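Local coordinates for protein ArsR family transcriptional regulator (Staphylococcus aureus, PDB 6CDB) that probably binds DNA as a zinc-responsive, ArsR-family transcriptional repressor that assembles from two copies of the same chain, at residues 25-28 with 29-32. The protein carries 1 engineered substitution. Sequence-based numbering, arbitrary orientation.
Sequences DYNR and IRIM
Y26, N27 and R30 meet on the first turn of helix 26-37, one of the helices of the winged helix-turn-helix fold of ArsR repressors, with D25 as its N-cap. Main-chain bonds hold the turn: I29 N donates to D25 O (2.8 Å), and R30, I31 and M32 repeat the i to i+4 pattern onto Y26, N27 and R28. At the cap, D25 OD2 accepts from R28 N at 3.0 Å, on its anti side and 28° out of the carboxylate plane, supplying an acceptor to a first-turn N-H that lacks an i-4 carbonyl partner within the helix. The other carboxylate oxygen, OD1, lies over a face of the R28 guanidinium, a long, purely electrostatic salt bridge; R28 NH1 bonds instead to the carbonyl of A22. With its CG anti to the backbone N (chi1 177°), the Y26 ring reaches along the helix to R30, whose CG sits over one face in a CH-pi contact, 4.3 Å from the centroid. L13 of the second subunit packs on R30 and E14 of that subunit on Y26, while buried I31 and M32 pack on L60 and L63 of helix 53-65, I31 also against helix 42-49 and M32 against helix 85-99. R30 bends at chi2 and chi3, bringing its guanidinium beside the N27 amide, and its NH1 bonds to L49 O. N27 OD1 lies in the guanidinium plane at its edge, accepting from R30 NH2 at 3.2 Å (163° at the hydrogen) and only weakly from R30 NE at 3.5 Å.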
# COMPACT_ATOMS: atom_id res chain seq x y z
N ASP A 25 -0.92 -8.67 3.77
CA ASP A 25 -0.71 -9.81 4.67
C ASP A 25 -0.79 -9.28 6.09
O ASP A 25 -0.01 -8.40 6.46
CB ASP A 25 0.64 -10.48 4.39
CG ASP A 25 0.92 -11.67 5.31
OD1 ASP A 25 1.02 -12.80 4.80
OD2 ASP A 25 1.07 -11.48 6.52
N TYR A 26 -1.72 -9.82 6.89
CA TYR A 26 -2.01 -9.26 8.21
C TYR A 26 -0.77 -9.22 9.10
O TYR A 26 -0.48 -8.21 9.76
CB TYR A 26 -3.11 -10.06 8.89
CG TYR A 26 -3.44 -9.61 10.30
CD1 TYR A 26 -4.04 -8.38 10.54
CD2 TYR A 26 -3.19 -10.44 11.39
CE1 TYR A 26 -4.35 -7.97 11.81
CE2 TYR A 26 -3.50 -10.04 12.68
CZ TYR A 26 -4.09 -8.80 12.88
OH TYR A 26 -4.41 -8.38 14.14
N ASN A 27 -0.03 -10.34 9.15
CA ASN A 27 1.15 -10.41 10.00
C ASN A 27 2.26 -9.51 9.49
O ASN A 27 3.00 -8.92 10.29
CB ASN A 27 1.62 -11.86 10.11
CG ASN A 27 0.82 -12.65 11.12
OD1 ASN A 27 0.30 -12.09 12.09
ND2 ASN A 27 0.69 -13.96 10.90
N ARG A 28 2.42 -9.41 8.17
CA ARG A 28 3.40 -8.48 7.62
C ARG A 28 3.03 -7.03 7.94
O ARG A 28 3.91 -6.22 8.22
CB ARG A 28 3.53 -8.65 6.11
CG ARG A 28 4.28 -9.91 5.71
CD ARG A 28 4.67 -9.89 4.24
NE ARG A 28 4.94 -11.25 3.82
CZ ARG A 28 4.21 -11.92 2.94
NH1 ARG A 28 3.20 -11.32 2.32
NH2 ARG A 28 4.52 -13.18 2.66
N ILE A 29 1.74 -6.70 7.92
CA ILE A 29 1.32 -5.37 8.35
C ILE A 29 1.63 -5.16 9.83
O ILE A 29 2.03 -4.07 10.24
CB ILE A 29 -0.17 -5.17 8.04
CG1 ILE A 29 -0.38 -5.01 6.52
CG2 ILE A 29 -0.74 -3.97 8.79
CD1 ILE A 29 0.51 -3.90 5.90
N ARG A 30 1.47 -6.21 10.65
CA ARG A 30 1.78 -6.05 12.07
C ARG A 30 3.27 -5.82 12.29
O ARG A 30 3.68 -4.98 13.12
CB ARG A 30 1.30 -7.28 12.86
CG ARG A 30 -0.21 -7.33 13.05
CD ARG A 30 -0.52 -8.03 14.37
NE ARG A 30 -0.16 -9.43 14.32
CZ ARG A 30 0.25 -10.16 15.36
NH1 ARG A 30 0.37 -9.62 16.58
NH2 ARG A 30 0.55 -11.43 15.17
N ILE A 31 4.10 -6.57 11.56
CA ILE A 31 5.54 -6.35 11.63
C ILE A 31 5.88 -4.92 11.19
O ILE A 31 6.66 -4.22 11.85
CB ILE A 31 6.27 -7.39 10.77
CG1 ILE A 31 6.06 -8.80 11.33
CG2 ILE A 31 7.76 -7.03 10.63
CD1 ILE A 31 6.60 -9.90 10.43
N MET A 32 5.30 -4.48 10.07
CA MET A 32 5.63 -3.16 9.54
C MET A 32 5.18 -2.05 10.49
O MET A 32 5.87 -1.05 10.64
CB MET A 32 4.99 -2.95 8.17
CG MET A 32 5.49 -3.86 7.07
SD MET A 32 7.13 -3.44 6.46
CE MET A 32 6.69 -2.05 5.40